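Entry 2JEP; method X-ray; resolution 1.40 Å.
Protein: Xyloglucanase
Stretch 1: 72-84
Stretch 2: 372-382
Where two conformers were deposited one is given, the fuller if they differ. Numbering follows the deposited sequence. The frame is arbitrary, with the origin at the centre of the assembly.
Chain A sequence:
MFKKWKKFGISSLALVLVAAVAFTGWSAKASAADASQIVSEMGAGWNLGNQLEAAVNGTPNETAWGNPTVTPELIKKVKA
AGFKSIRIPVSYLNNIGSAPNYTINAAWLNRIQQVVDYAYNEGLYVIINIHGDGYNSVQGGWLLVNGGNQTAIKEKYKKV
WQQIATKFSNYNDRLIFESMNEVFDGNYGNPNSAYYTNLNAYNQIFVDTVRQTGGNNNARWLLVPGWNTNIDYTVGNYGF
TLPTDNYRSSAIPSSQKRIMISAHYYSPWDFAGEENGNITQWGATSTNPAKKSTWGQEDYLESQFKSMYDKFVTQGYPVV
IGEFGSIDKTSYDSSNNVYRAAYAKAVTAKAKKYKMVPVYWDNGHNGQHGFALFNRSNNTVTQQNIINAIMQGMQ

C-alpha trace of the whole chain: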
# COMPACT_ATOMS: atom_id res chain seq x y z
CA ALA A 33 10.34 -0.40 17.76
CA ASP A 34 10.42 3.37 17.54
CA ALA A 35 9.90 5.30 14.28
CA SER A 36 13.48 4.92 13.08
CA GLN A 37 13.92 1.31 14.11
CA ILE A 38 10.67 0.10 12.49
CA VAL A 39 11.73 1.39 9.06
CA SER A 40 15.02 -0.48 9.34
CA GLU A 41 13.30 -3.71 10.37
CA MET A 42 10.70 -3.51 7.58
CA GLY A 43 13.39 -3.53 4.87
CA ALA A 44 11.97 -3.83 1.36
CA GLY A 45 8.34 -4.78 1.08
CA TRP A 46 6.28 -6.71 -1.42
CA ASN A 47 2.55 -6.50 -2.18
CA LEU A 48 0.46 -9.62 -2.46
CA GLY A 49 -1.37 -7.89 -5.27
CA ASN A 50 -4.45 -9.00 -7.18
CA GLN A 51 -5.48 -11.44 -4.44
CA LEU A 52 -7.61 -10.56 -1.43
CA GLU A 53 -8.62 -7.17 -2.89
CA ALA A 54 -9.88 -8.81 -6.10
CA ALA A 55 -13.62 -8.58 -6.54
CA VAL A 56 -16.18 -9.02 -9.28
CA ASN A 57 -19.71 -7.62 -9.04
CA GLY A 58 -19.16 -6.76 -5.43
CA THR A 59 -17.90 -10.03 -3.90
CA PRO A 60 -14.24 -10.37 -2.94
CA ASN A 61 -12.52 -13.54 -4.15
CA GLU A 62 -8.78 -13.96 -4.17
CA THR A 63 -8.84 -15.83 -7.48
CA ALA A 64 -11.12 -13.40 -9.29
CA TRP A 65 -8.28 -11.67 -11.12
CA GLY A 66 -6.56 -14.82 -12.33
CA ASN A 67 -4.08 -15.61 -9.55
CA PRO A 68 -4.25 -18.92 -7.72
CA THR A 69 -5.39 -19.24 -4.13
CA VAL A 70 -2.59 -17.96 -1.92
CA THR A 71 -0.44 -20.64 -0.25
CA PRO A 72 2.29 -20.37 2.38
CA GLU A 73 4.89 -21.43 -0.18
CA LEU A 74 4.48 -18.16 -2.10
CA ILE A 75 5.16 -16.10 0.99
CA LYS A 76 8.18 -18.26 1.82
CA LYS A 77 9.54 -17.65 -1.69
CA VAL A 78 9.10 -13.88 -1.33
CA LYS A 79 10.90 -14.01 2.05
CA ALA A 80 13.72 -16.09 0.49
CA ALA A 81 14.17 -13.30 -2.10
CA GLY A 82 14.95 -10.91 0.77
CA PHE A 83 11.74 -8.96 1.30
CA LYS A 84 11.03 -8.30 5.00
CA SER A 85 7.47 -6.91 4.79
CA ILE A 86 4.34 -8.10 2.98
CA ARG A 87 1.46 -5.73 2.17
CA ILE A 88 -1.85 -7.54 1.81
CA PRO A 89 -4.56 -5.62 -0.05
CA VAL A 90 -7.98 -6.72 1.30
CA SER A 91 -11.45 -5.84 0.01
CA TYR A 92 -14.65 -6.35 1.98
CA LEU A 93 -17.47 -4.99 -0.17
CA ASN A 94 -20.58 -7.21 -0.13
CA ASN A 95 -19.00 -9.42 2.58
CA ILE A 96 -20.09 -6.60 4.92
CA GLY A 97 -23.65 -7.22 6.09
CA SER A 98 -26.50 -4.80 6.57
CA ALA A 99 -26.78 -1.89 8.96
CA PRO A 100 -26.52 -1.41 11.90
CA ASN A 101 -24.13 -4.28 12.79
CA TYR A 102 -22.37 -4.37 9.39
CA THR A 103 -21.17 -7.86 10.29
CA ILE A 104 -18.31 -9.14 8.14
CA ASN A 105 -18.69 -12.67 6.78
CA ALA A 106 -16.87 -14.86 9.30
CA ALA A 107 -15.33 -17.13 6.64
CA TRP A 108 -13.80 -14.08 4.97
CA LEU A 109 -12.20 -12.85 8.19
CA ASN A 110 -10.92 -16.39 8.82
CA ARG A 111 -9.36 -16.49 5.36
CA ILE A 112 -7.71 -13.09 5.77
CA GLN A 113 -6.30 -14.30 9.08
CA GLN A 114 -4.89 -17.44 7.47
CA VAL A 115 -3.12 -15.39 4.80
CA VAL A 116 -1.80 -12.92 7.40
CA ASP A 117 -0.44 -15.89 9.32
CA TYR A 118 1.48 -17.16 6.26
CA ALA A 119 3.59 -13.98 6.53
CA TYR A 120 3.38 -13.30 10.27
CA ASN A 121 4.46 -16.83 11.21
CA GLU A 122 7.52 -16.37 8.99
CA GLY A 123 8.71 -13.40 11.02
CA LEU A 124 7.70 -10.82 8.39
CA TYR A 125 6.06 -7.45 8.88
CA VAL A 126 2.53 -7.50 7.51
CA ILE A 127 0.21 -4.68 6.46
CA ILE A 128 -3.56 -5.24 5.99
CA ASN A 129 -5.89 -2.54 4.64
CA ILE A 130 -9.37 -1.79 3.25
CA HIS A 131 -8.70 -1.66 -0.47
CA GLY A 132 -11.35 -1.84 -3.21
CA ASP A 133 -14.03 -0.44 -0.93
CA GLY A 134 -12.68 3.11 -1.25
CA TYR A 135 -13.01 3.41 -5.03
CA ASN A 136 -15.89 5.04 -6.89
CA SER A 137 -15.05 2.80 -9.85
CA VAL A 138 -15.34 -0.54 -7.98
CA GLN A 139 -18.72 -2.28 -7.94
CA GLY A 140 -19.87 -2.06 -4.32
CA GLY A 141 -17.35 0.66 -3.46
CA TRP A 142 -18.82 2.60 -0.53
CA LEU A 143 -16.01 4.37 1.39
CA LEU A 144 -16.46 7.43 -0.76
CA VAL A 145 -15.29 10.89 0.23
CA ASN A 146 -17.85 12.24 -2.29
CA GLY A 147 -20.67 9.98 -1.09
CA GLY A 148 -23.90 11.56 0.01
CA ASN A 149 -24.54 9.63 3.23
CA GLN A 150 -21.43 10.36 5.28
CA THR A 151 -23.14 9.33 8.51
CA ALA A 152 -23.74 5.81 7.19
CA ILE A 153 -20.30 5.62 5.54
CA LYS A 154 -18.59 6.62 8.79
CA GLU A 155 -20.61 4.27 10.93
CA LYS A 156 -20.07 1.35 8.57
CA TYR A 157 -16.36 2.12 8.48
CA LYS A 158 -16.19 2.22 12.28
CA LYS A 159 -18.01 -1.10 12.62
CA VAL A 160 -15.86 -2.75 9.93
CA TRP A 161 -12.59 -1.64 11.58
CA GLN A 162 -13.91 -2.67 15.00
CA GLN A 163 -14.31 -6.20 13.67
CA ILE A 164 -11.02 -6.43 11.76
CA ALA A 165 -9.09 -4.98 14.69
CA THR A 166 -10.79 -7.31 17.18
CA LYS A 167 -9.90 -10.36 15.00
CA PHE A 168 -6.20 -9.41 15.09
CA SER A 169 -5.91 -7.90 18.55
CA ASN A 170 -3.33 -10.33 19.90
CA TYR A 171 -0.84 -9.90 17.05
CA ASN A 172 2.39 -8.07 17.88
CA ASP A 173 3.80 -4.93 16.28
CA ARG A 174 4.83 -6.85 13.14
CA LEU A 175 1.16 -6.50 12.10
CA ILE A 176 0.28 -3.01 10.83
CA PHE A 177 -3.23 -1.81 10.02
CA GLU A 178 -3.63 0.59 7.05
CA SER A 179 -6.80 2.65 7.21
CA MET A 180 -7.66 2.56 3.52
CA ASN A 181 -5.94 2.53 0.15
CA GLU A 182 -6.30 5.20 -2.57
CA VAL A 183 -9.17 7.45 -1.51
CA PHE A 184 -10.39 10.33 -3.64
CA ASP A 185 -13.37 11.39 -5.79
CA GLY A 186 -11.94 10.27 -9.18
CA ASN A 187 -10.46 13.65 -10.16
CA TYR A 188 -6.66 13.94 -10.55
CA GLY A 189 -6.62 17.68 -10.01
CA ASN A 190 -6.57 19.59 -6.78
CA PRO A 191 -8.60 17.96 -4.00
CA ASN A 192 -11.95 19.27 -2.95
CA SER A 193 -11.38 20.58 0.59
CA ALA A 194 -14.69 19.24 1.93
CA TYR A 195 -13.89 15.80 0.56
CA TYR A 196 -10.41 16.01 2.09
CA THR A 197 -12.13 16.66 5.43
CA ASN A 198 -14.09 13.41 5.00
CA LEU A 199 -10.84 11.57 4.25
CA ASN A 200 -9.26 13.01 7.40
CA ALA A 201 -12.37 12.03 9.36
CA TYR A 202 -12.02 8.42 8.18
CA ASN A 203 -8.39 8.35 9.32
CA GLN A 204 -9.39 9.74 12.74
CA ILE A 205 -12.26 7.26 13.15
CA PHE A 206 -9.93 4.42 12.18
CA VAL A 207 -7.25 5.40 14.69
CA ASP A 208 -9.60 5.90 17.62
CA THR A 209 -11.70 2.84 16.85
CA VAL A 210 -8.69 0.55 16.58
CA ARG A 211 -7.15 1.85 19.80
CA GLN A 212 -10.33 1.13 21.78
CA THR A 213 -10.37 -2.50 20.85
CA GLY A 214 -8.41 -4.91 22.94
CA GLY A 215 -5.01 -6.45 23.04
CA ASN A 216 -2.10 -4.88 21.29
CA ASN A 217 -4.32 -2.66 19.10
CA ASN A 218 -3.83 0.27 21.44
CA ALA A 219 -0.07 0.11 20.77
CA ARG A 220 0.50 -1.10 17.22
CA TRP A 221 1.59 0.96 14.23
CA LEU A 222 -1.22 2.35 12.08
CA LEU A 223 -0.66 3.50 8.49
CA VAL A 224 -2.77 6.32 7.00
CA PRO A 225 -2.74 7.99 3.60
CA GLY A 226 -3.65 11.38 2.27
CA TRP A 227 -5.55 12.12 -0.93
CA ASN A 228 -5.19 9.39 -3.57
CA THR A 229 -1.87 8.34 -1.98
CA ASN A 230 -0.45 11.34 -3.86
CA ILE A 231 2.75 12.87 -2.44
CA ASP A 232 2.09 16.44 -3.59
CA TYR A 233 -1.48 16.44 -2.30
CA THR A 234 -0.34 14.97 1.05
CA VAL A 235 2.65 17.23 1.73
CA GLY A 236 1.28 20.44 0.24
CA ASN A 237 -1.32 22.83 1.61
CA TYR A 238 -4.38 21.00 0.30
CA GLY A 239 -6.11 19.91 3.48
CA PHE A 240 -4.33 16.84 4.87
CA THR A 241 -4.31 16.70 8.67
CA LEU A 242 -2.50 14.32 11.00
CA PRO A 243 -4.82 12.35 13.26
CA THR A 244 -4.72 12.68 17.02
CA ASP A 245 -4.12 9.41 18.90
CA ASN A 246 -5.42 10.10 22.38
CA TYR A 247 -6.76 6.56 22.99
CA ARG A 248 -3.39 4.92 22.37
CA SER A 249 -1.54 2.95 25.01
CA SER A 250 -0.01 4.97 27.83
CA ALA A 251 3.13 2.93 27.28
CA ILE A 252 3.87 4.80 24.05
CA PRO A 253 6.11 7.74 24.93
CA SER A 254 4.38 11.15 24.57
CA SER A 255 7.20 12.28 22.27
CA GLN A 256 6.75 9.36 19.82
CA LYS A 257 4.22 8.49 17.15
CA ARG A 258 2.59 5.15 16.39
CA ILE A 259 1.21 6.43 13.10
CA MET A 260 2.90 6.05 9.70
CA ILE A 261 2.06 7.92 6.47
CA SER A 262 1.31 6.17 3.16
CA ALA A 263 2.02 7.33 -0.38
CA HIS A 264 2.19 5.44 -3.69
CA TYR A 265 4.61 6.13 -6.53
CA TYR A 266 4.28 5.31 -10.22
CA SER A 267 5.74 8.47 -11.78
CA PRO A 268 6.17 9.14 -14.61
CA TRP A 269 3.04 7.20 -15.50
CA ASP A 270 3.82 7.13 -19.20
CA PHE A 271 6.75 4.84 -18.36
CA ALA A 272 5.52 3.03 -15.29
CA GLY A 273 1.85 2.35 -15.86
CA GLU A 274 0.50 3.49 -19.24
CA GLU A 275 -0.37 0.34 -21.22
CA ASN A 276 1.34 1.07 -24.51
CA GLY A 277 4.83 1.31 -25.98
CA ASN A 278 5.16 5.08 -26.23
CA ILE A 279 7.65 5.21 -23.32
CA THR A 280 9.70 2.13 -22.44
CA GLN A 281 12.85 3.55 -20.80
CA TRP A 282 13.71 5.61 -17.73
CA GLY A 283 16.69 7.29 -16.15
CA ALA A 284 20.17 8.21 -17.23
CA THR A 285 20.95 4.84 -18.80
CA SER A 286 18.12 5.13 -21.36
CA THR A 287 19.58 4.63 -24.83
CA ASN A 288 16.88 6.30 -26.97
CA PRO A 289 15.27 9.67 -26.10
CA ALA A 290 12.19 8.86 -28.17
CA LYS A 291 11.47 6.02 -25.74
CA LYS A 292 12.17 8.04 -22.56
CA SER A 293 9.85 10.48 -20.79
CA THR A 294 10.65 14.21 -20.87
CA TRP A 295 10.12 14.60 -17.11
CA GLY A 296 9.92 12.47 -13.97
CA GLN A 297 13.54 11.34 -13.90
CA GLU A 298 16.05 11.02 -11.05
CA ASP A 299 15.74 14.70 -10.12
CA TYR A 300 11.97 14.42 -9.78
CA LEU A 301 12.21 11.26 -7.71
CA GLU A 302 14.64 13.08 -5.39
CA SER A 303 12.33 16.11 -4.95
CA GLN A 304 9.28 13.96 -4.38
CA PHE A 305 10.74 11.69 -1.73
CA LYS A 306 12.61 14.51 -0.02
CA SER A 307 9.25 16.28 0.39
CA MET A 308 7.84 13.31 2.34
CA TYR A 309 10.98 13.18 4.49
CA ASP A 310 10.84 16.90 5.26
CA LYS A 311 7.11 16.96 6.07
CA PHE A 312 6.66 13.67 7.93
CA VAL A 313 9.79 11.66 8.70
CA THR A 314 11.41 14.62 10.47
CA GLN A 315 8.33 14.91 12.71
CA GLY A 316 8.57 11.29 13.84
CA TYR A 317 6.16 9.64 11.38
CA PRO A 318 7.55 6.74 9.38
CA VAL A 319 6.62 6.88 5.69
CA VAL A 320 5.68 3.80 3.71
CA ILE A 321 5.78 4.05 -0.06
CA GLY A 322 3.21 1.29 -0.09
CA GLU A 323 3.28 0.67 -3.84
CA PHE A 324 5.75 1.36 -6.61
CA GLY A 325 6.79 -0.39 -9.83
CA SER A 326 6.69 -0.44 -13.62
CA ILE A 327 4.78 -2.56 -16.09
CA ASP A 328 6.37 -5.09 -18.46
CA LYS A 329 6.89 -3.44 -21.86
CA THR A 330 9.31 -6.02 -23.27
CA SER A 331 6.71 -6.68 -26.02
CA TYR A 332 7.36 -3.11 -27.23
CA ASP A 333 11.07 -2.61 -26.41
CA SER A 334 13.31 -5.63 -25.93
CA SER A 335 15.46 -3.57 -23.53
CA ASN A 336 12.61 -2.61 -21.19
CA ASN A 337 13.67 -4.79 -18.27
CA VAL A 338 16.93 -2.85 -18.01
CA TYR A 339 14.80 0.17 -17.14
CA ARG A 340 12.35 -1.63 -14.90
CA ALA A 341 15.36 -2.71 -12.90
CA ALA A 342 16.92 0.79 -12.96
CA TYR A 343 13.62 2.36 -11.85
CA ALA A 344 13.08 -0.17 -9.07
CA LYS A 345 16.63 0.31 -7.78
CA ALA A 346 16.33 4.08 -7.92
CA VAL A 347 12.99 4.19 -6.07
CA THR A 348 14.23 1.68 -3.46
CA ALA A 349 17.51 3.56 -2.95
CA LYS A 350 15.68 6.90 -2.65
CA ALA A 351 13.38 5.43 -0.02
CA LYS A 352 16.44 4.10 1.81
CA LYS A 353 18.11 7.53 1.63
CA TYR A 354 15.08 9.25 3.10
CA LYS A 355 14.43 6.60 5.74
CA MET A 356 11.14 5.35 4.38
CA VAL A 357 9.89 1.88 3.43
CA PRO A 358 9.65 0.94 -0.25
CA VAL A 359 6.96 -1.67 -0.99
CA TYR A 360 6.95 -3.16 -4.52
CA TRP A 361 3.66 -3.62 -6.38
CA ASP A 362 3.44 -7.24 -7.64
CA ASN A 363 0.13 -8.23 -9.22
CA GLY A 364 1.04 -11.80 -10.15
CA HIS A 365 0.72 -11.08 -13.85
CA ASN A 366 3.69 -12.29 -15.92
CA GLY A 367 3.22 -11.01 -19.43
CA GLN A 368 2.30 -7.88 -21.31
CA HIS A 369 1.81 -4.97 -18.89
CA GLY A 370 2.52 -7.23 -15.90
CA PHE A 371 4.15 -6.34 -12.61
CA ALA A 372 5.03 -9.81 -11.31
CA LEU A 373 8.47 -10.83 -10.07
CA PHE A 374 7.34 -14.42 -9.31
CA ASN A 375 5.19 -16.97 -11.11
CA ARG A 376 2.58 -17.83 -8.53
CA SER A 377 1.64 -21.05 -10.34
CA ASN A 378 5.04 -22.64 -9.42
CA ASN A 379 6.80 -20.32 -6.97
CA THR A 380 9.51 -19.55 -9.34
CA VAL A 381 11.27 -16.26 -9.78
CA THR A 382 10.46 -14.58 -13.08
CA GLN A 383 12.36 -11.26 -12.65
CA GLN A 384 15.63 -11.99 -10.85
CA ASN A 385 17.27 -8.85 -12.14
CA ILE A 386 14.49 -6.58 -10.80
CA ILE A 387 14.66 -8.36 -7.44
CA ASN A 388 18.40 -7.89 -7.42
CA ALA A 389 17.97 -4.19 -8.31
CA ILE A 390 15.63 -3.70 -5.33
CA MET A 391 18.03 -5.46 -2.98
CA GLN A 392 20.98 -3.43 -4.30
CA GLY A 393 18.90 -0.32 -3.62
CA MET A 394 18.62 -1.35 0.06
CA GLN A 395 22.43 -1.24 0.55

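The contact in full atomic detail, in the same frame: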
# COMPACT_ATOMS: atom_id res chain seq x y z
N PRO A 72 1.14 -20.82 1.62
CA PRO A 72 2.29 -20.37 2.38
C PRO A 72 3.59 -20.40 1.59
O PRO A 72 4.51 -19.61 1.86
CB PRO A 72 2.34 -21.34 3.58
CG PRO A 72 1.26 -22.25 3.43
CD PRO A 72 0.43 -21.93 2.25
N GLU A 73 3.68 -21.30 0.61
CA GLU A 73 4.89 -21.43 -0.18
C GLU A 73 5.23 -20.14 -0.94
O GLU A 73 6.39 -19.82 -1.12
CB GLU A 73 4.79 -22.60 -1.16
CG GLU A 73 4.84 -23.99 -0.49
CD GLU A 73 3.54 -24.47 0.12
OE1 GLU A 73 2.51 -23.79 0.07
OE2 GLU A 73 3.58 -25.59 0.67
N LEU A 74 4.22 -19.42 -1.41
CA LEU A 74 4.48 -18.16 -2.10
C LEU A 74 5.15 -17.17 -1.17
O LEU A 74 6.13 -16.52 -1.52
CB LEU A 74 3.18 -17.57 -2.69
CG LEU A 74 3.33 -16.22 -3.39
CD1 LEU A 74 4.35 -16.25 -4.55
CD2 LEU A 74 1.96 -15.72 -3.85
N ILE A 75 4.61 -17.05 0.03
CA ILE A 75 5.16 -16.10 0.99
C ILE A 75 6.58 -16.49 1.41
O ILE A 75 7.46 -15.64 1.54
CB ILE A 75 4.23 -15.96 2.21
CG1 ILE A 75 2.81 -15.52 1.79
CG2 ILE A 75 4.82 -14.99 3.22
CD1 ILE A 75 2.75 -14.30 0.83
N LYS A 76 6.83 -17.80 1.52
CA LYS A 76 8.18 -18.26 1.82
C LYS A 76 9.15 -17.91 0.70
O LYS A 76 10.31 -17.56 0.97
CB LYS A 76 8.19 -19.76 2.12
CG LYS A 76 7.58 -20.08 3.46
CD LYS A 76 7.63 -21.58 3.75
CE LYS A 76 7.14 -21.90 5.16
NZ LYS A 76 6.69 -23.32 5.30
N LYS A 77 8.69 -17.99 -0.54
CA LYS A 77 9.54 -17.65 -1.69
C LYS A 77 9.88 -16.16 -1.70
O LYS A 77 11.03 -15.77 -1.96
CB LYS A 77 8.82 -18.05 -2.98
CG LYS A 77 9.64 -18.00 -4.24
CD LYS A 77 10.64 -19.15 -4.30
CE LYS A 77 11.53 -19.01 -5.53
NZ LYS A 77 12.53 -20.11 -5.60
N VAL A 78 8.89 -15.33 -1.40
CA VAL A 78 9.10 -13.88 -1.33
C VAL A 78 10.11 -13.56 -0.20
O VAL A 78 11.04 -12.74 -0.38
CB VAL A 78 7.75 -13.15 -1.17
CG1 VAL A 78 7.95 -11.69 -0.86
CG2 VAL A 78 6.90 -13.33 -2.42
N LYS A 79 9.94 -14.19 0.96
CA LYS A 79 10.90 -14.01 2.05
C LYS A 79 12.32 -14.44 1.62
O LYS A 79 13.31 -13.78 1.93
CB LYS A 79 10.45 -14.81 3.28
CG LYS A 79 11.46 -14.92 4.43
CD LYS A 79 10.86 -15.69 5.56
CE LYS A 79 11.89 -16.05 6.61
NZ LYS A 79 11.27 -16.79 7.77
N ALA A 80 12.42 -15.58 0.93
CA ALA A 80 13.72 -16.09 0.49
C ALA A 80 14.41 -15.11 -0.46
O ALA A 80 15.63 -15.08 -0.54
CB ALA A 80 13.56 -17.50 -0.16
N ALA A 81 13.62 -14.32 -1.19
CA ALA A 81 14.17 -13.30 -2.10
C ALA A 81 14.66 -12.06 -1.36
O ALA A 81 15.28 -11.23 -2.00
CB ALA A 81 13.13 -12.89 -3.15
N GLY A 82 14.39 -11.94 -0.05
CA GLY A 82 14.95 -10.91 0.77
C GLY A 82 13.99 -9.85 1.27
O GLY A 82 14.37 -8.99 2.05
N PHE A 83 12.73 -9.92 0.83
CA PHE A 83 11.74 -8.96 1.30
C PHE A 83 11.42 -9.24 2.77
O PHE A 83 11.29 -10.41 3.17
CB PHE A 83 10.48 -9.06 0.44
CG PHE A 83 10.69 -8.67 -0.99
CD1 PHE A 83 10.63 -7.33 -1.38
CD2 PHE A 83 10.92 -9.61 -1.96
CE1 PHE A 83 10.79 -6.96 -2.69
CE2 PHE A 83 11.10 -9.25 -3.30
CZ PHE A 83 11.03 -7.91 -3.66
N LYS A 84 11.26 -8.18 3.56
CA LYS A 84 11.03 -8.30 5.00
C LYS A 84 9.62 -7.89 5.43
O LYS A 84 9.25 -8.10 6.59
CB LYS A 84 12.08 -7.48 5.75
CG LYS A 84 13.46 -8.17 5.79
CD LYS A 84 14.46 -7.30 6.53
CE LYS A 84 15.73 -8.10 6.83
NZ LYS A 84 16.53 -8.31 5.59
N ALA A 372 4.55 -8.73 -12.15
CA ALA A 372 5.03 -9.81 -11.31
C ALA A 372 6.55 -10.00 -11.34
O ALA A 372 7.18 -9.88 -12.40
CB ALA A 372 4.36 -11.09 -11.75
N LEU A 373 7.10 -10.38 -10.18
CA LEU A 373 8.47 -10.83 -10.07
C LEU A 373 8.58 -12.34 -9.85
O LEU A 373 9.70 -12.88 -9.90
CB LEU A 373 9.20 -10.13 -8.93
CG LEU A 373 9.05 -8.61 -8.85
CD1 LEU A 373 9.80 -8.07 -7.62
CD2 LEU A 373 9.50 -7.92 -10.15
N PHE A 374 7.45 -12.97 -9.55
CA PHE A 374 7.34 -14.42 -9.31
C PHE A 374 6.19 -14.98 -10.13
O PHE A 374 5.22 -14.28 -10.40
CB PHE A 374 7.04 -14.69 -7.83
CG PHE A 374 8.05 -14.10 -6.89
CD1 PHE A 374 9.17 -14.84 -6.49
CD2 PHE A 374 7.87 -12.84 -6.37
CE1 PHE A 374 10.09 -14.29 -5.62
CE2 PHE A 374 8.80 -12.28 -5.50
CZ PHE A 374 9.91 -13.00 -5.13
N ASN A 375 6.32 -16.25 -10.53
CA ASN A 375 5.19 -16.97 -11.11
C ASN A 375 4.53 -17.73 -9.96
O ASN A 375 5.12 -18.61 -9.34
CB ASN A 375 5.58 -17.88 -12.28
CG ASN A 375 4.38 -18.61 -12.86
OD1 ASN A 375 3.63 -19.25 -12.13
ND2 ASN A 375 4.16 -18.49 -14.17
N ARG A 376 3.31 -17.29 -9.66
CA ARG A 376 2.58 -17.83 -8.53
C ARG A 376 2.06 -19.24 -8.80
O ARG A 376 1.75 -19.95 -7.89
CB ARG A 376 1.45 -16.89 -8.15
CG ARG A 376 1.98 -15.55 -7.70
CD ARG A 376 0.94 -14.59 -7.16
NE ARG A 376 1.53 -13.26 -6.97
CZ ARG A 376 0.86 -12.19 -6.57
NH1 ARG A 376 -0.39 -12.29 -6.17
NH2 ARG A 376 1.43 -11.01 -6.56
N SER A 377 1.99 -19.65 -10.05
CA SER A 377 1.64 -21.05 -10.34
C SER A 377 2.67 -22.06 -9.91
O SER A 377 2.28 -23.18 -9.63
CB SER A 377 1.46 -21.22 -11.83
OG SER A 377 0.35 -20.49 -12.19
N ASN A 378 3.97 -21.71 -9.87
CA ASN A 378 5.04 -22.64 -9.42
C ASN A 378 6.09 -22.12 -8.45
O ASN A 378 7.11 -22.80 -8.22
CB ASN A 378 5.70 -23.38 -10.59
CG ASN A 378 6.42 -22.46 -11.51
OD1 ASN A 378 6.76 -22.82 -12.66
ND2 ASN A 378 6.69 -21.29 -11.04
N ASN A 379 5.86 -20.95 -7.88
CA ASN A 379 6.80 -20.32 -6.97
C ASN A 379 8.15 -20.30 -7.53
O ASN A 379 9.12 -20.63 -6.85
CB ASN A 379 6.83 -21.02 -5.62
CG ASN A 379 5.56 -20.93 -4.96
OD1 ASN A 379 5.02 -19.86 -4.91
ND2 ASN A 379 4.96 -22.08 -4.54
N THR A 380 8.23 -19.81 -8.76
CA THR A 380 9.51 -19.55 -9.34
C THR A 380 9.69 -18.05 -9.48
O THR A 380 8.72 -17.28 -9.57
CB THR A 380 9.66 -20.23 -10.69
OG1 THR A 380 8.61 -19.80 -11.56
CG2 THR A 380 9.64 -21.77 -10.53
N VAL A 381 10.93 -17.64 -9.47
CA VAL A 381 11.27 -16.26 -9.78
C VAL A 381 11.16 -16.03 -11.27
O VAL A 381 11.69 -16.81 -12.04
CB VAL A 381 12.72 -15.96 -9.33
CG1 VAL A 381 13.16 -14.57 -9.77
CG2 VAL A 381 12.86 -16.12 -7.80
N THR A 382 10.51 -14.94 -11.68
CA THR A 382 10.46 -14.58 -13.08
C THR A 382 11.25 -13.30 -13.43
O THR A 382 11.51 -13.05 -14.61
CB THR A 382 9.01 -14.38 -13.54
OG1 THR A 382 8.40 -13.44 -12.67
CG2 THR A 382 8.25 -15.72 -13.54
O HOH W 1 13.16 -19.78 -8.64
O HOH W 2 10.58 -22.65 -5.52

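The helix that begins the first stretch and the residues after it pack against a hairpin-like segment, 372-382; no two touching residues are fewer than 290 apart in sequence, and together the stretches bury 515 Å². No direct hydrogen bond crosses the contact, which rests on apolar packing, on close approaches to one asparagine, and on two waters held by Lys77. Ala372, at the start of the second stretch, is buried but does not touch the first. Leu373 points toward the helix side and, with chi1 m and chi2 t, brings CD1 to 4.1 Å from Phe83 CZ, an apolar contact between two buried side chains just beyond the helix. The backbone O of Leu373 accepts from Thr382 N (2.8 Å), tying together the two arms of the hairpin.

Phe374 is the centre of the apolar patch and has the largest area covered by the other stretch. Its CA-to-CB bond points toward the helix, and chi1 m sets the ring among residues from successive turns. Val78 lies over one face: its CG2 is 3.8 Å from Phe374 CE2 and 4.2 Å from the ring centroid, 25° off the normal, a CH-pi contact. Near the plane of the ring, at its edge, Ala81 CB lies 3.8 Å from Phe374 CZ, and Phe83 CE2 is 4.3 Å from the same CZ. The methyl of Ala81 thus meets the ring tip directly. Lys77 adds the aliphatic part of its side chain, CG lying 3.9 Å from Phe374 CD1. Gly82, at phi 111°, closes the helix in a Schellman motif, where a side chain would be jammed against the preceding carbonyl; the chain then continues to Phe83.

Asn375 points away and serves its own stretch: its N donates to Thr380 O (2.8 Å), while its OD1 accepts a weak bond from Ser377 N (2.7 Å), helping to hold the turn. Arg376 is buried and extended, and its methylene CD packs 3.6 Å from Leu74 CD2; its NH1 and NH2 are hydrogen-bonded elsewhere in the structure. Ser377 and Asn378 are exposed and do not reach the helix, but Asn378 ND2 makes a very short bond to Thr380 OG1 (2.5 Å) that braces the turn.

Asn379 CA returns to the helix, 5.8 Å from Leu74 CA. The positive phi of Asn379 (49°) is readily adopted by asparagine; its CA-to-CB bond points toward the helix, and its amide reaches it, with OD1 3.3 Å from Leu74 CA and ND2 3.4 Å from Glu73 CB. The amide is therefore packed against carbon here. Lys77, with chi2 p and the remaining chi angles t, runs past this residue, its CE 3.2 Å from Asn379 O. Lys77 NZ donates to two waters: one (3.2 Å from NZ) donates to Asn379 O at 2.8 Å, and the other (3.1 Å from NZ) accepts from Val381 N at 3.2 Å.

Thr380 points away and barely takes part. Val381 points sideways, yet its CG2 lies 3.9 Å from Lys77 CE, extending the apolar cover along the lysine. Thr382 is out of reach.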